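Local coordinates for WbbM protein (Klebsiella pneumoniae, PDB 6U4B), which is a trimeric bifunctional glycosyltransferase that acts as an O-antigen polymerase and carries a magnesium site in its family 8 glycosyltransferase region, at residues A[434-442]-A[537-545]. Numbering follows the deposited sequence.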
loop_
_atom_site.group_PDB
_atom_site.type_symbol
_atom_site.label_atom_id
_atom_site.label_comp_id
_atom_site.label_asym_id
_atom_site.label_seq_id
_atom_site.Cartn_x
_atom_site.Cartn_y
_atom_site.Cartn_z
ATOM N N ILE A 434 27.819 -23.388 -1.400
ATOM C CA ILE A 434 29.130 -22.806 -1.123
ATOM C C ILE A 434 29.450 -22.802 0.367
ATOM O O ILE A 434 30.627 -22.715 0.738
ATOM C CB ILE A 434 29.249 -21.381 -1.692
ATOM C CG1 ILE A 434 28.355 -20.406 -0.927
ATOM C CG2 ILE A 434 28.910 -21.371 -3.176
ATOM C CD1 ILE A 434 28.468 -18.979 -1.418
ATOM N N VAL A 435 28.442 -22.903 1.236
ATOM C CA VAL A 435 28.722 -23.037 2.663
ATOM C C VAL A 435 29.355 -24.391 2.949
ATOM O O VAL A 435 30.343 -24.485 3.690
ATOM C CB VAL A 435 27.444 -22.822 3.494
ATOM C CG1 VAL A 435 27.721 -23.106 4.962
ATOM C CG2 VAL A 435 26.928 -21.405 3.320
ATOM N N MET A 436 28.804 -25.460 2.367
ATOM C CA MET A 436 29.455 -26.761 2.470
ATOM C C MET A 436 30.824 -26.741 1.804
ATOM O O MET A 436 31.753 -27.406 2.276
ATOM C CB MET A 436 28.572 -27.846 1.852
ATOM C CG MET A 436 29.191 -29.242 1.867
ATOM S SD MET A 436 29.496 -29.874 3.528
ATOM C CE MET A 436 27.820 -30.172 4.094
ATOM N N GLU A 437 30.971 -25.980 0.716
ATOM C CA GLU A 437 32.285 -25.804 0.107
ATOM C C GLU A 437 33.277 -25.236 1.114
ATOM O O GLU A 437 34.444 -25.644 1.146
ATOM C CB GLU A 437 32.177 -24.898 -1.120
ATOM C CG GLU A 437 33.464 -24.774 -1.927
ATOM C CD GLU A 437 33.321 -23.825 -3.101
ATOM O OE1 GLU A 437 34.246 -23.016 -3.335
ATOM O OE2 GLU A 437 32.277 -23.881 -3.787
ATOM N N GLY A 438 32.826 -24.303 1.955
ATOM C CA GLY A 438 33.694 -23.783 2.999
ATOM C C GLY A 438 33.942 -24.786 4.109
ATOM O O GLY A 438 35.051 -24.869 4.643
ATOM N N PHE A 439 32.913 -25.558 4.476
ATOM C CA PHE A 439 33.089 -26.581 5.502
ATOM C C PHE A 439 34.144 -27.598 5.090
ATOM O O PHE A 439 34.963 -28.025 5.913
ATOM C CB PHE A 439 31.759 -27.281 5.788
ATOM C CG PHE A 439 30.769 -26.430 6.535
ATOM C CD1 PHE A 439 31.173 -25.276 7.186
ATOM C CD2 PHE A 439 29.433 -26.794 6.594
ATOM C CE1 PHE A 439 30.261 -24.496 7.875
ATOM C CE2 PHE A 439 28.518 -26.019 7.281
ATOM C CZ PHE A 439 28.934 -24.868 7.922
ATOM N N VAL A 440 34.143 -28.002 3.818
ATOM C CA VAL A 440 35.136 -28.960 3.345
ATOM C C VAL A 440 36.520 -28.324 3.329
ATOM O O VAL A 440 37.503 -28.921 3.783
ATOM C CB VAL A 440 34.747 -29.498 1.957
ATOM C CG1 VAL A 440 35.852 -30.395 1.410
ATOM C CG2 VAL A 440 33.433 -30.251 2.031
ATOM N N LYS A 441 36.615 -27.096 2.814
ATOM C CA LYS A 441 37.908 -26.432 2.698
ATOM C C LYS A 441 38.537 -26.166 4.059
ATOM O O LYS A 441 39.761 -26.254 4.204
ATOM C CB LYS A 441 37.745 -25.126 1.919
ATOM C CG LYS A 441 39.033 -24.362 1.680
ATOM C CD LYS A 441 38.741 -23.039 0.991
ATOM C CE LYS A 441 39.998 -22.205 0.838
ATOM N NZ LYS A 441 40.995 -22.847 -0.066
ATOM N N PHE A 442 37.727 -25.851 5.069
ATOM C CA PHE A 442 38.236 -25.494 6.385
ATOM C C PHE A 442 38.145 -26.634 7.390
ATOM O O PHE A 442 38.316 -26.398 8.591
ATOM C CB PHE A 442 37.504 -24.260 6.912
ATOM C CG PHE A 442 37.792 -23.016 6.128
ATOM C CD1 PHE A 442 39.040 -22.419 6.193
ATOM C CD2 PHE A 442 36.822 -22.445 5.321
ATOM C CE1 PHE A 442 39.314 -21.279 5.471
ATOM C CE2 PHE A 442 37.092 -21.302 4.597
ATOM C CZ PHE A 442 38.340 -20.720 4.672
ATOM N N PHE A 537 33.015 -15.304 6.532
ATOM C CA PHE A 537 33.136 -16.662 6.017
ATOM C C PHE A 537 33.456 -16.718 4.531
ATOM O O PHE A 537 34.420 -17.376 4.127
ATOM C CB PHE A 537 31.830 -17.425 6.302
ATOM C CG PHE A 537 31.762 -18.791 5.674
ATOM C CD1 PHE A 537 32.239 -19.903 6.349
ATOM C CD2 PHE A 537 31.195 -18.967 4.420
ATOM C CE1 PHE A 537 32.168 -21.161 5.779
ATOM C CE2 PHE A 537 31.124 -20.221 3.845
ATOM C CZ PHE A 537 31.610 -21.320 4.525
ATOM N N PHE A 538 32.667 -16.041 3.705
ATOM C CA PHE A 538 32.726 -16.164 2.253
ATOM C C PHE A 538 34.010 -15.631 1.614
ATOM O O PHE A 538 34.492 -16.235 0.647
ATOM C CB PHE A 538 31.505 -15.478 1.640
ATOM C CG PHE A 538 30.200 -16.075 2.083
ATOM C CD1 PHE A 538 29.772 -17.289 1.570
ATOM C CD2 PHE A 538 29.406 -15.430 3.017
ATOM C CE1 PHE A 538 28.575 -17.848 1.979
ATOM C CE2 PHE A 538 28.207 -15.982 3.428
ATOM C CZ PHE A 538 27.792 -17.194 2.908
ATOM N N PRO A 539 34.594 -14.520 2.084
ATOM C CA PRO A 539 35.852 -14.052 1.472
ATOM C C PRO A 539 37.019 -15.018 1.621
ATOM O O PRO A 539 38.036 -14.832 0.942
ATOM C CB PRO A 539 36.132 -12.733 2.204
ATOM C CG PRO A 539 34.799 -12.270 2.655
ATOM C CD PRO A 539 34.059 -13.517 3.025
ATOM N N ASN A 540 36.915 -16.030 2.479
ATOM C CA ASN A 540 37.994 -16.992 2.672
ATOM C C ASN A 540 37.833 -18.247 1.824
ATOM O O ASN A 540 38.671 -19.149 1.912
ATOM C CB ASN A 540 38.097 -17.377 4.150
ATOM C CG ASN A 540 38.405 -16.192 5.040
ATOM O OD1 ASN A 540 39.094 -15.258 4.633
ATOM N ND2 ASN A 540 37.891 -16.225 6.265
ATOM N N LEU A 541 36.779 -18.328 1.015
ATOM C CA LEU A 541 36.601 -19.431 0.086
ATOM C C LEU A 541 37.604 -19.318 -1.061
ATOM O O LEU A 541 38.435 -18.406 -1.113
ATOM C CB LEU A 541 35.172 -19.436 -0.452
ATOM C CG LEU A 541 34.049 -19.873 0.486
ATOM C CD1 LEU A 541 32.729 -19.258 0.056
ATOM C CD2 LEU A 541 33.944 -21.383 0.485
ATOM N N LYS A 542 37.523 -20.264 -1.994
ATOM C CA LYS A 542 38.242 -20.133 -3.254
ATOM C C LYS A 542 37.887 -18.800 -3.905
ATOM O O LYS A 542 36.725 -18.388 -3.907
ATOM C CB LYS A 542 37.887 -21.298 -4.184
ATOM C CG LYS A 542 38.733 -21.403 -5.447
ATOM C CD LYS A 542 37.988 -22.149 -6.549
ATOM C CE LYS A 542 37.552 -23.543 -6.111
ATOM N NZ LYS A 542 38.666 -24.531 -6.158
ATOM N N PHE A 543 38.904 -18.116 -4.443
ATOM C CA PHE A 543 38.697 -16.766 -4.963
ATOM C C PHE A 543 37.628 -16.744 -6.044
ATOM O O PHE A 543 36.784 -15.841 -6.072
ATOM C CB PHE A 543 40.011 -16.203 -5.505
ATOM C CG PHE A 543 39.940 -14.750 -5.885
ATOM C CD1 PHE A 543 40.325 -13.771 -4.989
ATOM C CD2 PHE A 543 39.494 -14.361 -7.139
ATOM C CE1 PHE A 543 40.267 -12.433 -5.334
ATOM C CE2 PHE A 543 39.436 -13.025 -7.486
ATOM C CZ PHE A 543 39.821 -12.061 -6.582
ATOM N N ALA A 544 37.648 -17.726 -6.947
ATOM C CA ALA A 544 36.651 -17.771 -8.009
ATOM C C ALA A 544 35.244 -17.910 -7.441
ATOM O O ALA A 544 34.296 -17.304 -7.956
ATOM C CB ALA A 544 36.957 -18.920 -8.966
ATOM N N THR A 545 35.088 -18.709 -6.381
ATOM C CA THR A 545 33.778 -18.863 -5.756
ATOM C C THR A 545 33.334 -17.569 -5.085
ATOM O O THR A 545 32.164 -17.182 -5.185
ATOM C CB THR A 545 33.809 -20.006 -4.741
ATOM O OG1 THR A 545 34.227 -21.216 -5.387
ATOM C CG2 THR A 545 32.427 -20.218 -4.132
HETATM O O HOH W 1 36.148 -22.617 -1.757
#
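The ring of Phe-537 meets helix 434-441 with its edge: Val-435 O lies near the ring plane, 3.5 Å from Phe-537 CZ. Phe-537 CG stands anti to the backbone N (chi1 173°), which carries the ring to Gly-438, where a backbone without side chain lets it close in. CD2 of Phe-537 lies over one face of the Phe-538 ring, offset toward the rim. Ile-434 CD1 touches Phe-538 CE1 at 3.6 Å, and the two side chains cross at about a right angle. Phe-442 presents its edge to Asn-540, with CZ 3.2 Å from Asn-540 O. Leu-541 CD2 packs tightly on Gly-438 CA at 3.5 Å. The polar link is at Glu-437, whose extended chain reaches Thr-545. Thr-545 OG1 donates to the syn lone pair of Glu-437 OE1 at 2.7 Å. The same oxygen accepts from a water that in turn accepts from Lys-542 N, so the carboxylate is tied to the start of helix 543-554. Its OE2 forms a salt bridge with Lys-432. Asn-540 OD1 accepts from Asn-245 N of the second subunit, so segment 537-545 takes part in that interface. The Val-435 side chain lies about 11 Å from the bound magnesium ion. Helix 434-441 follows strand 428-432 of a mixed sheet in the glycosyltransferase family 8 region, and the contact joins it to the turn leading into helix 543-554, whose Phe-549 stacks on Phe-538.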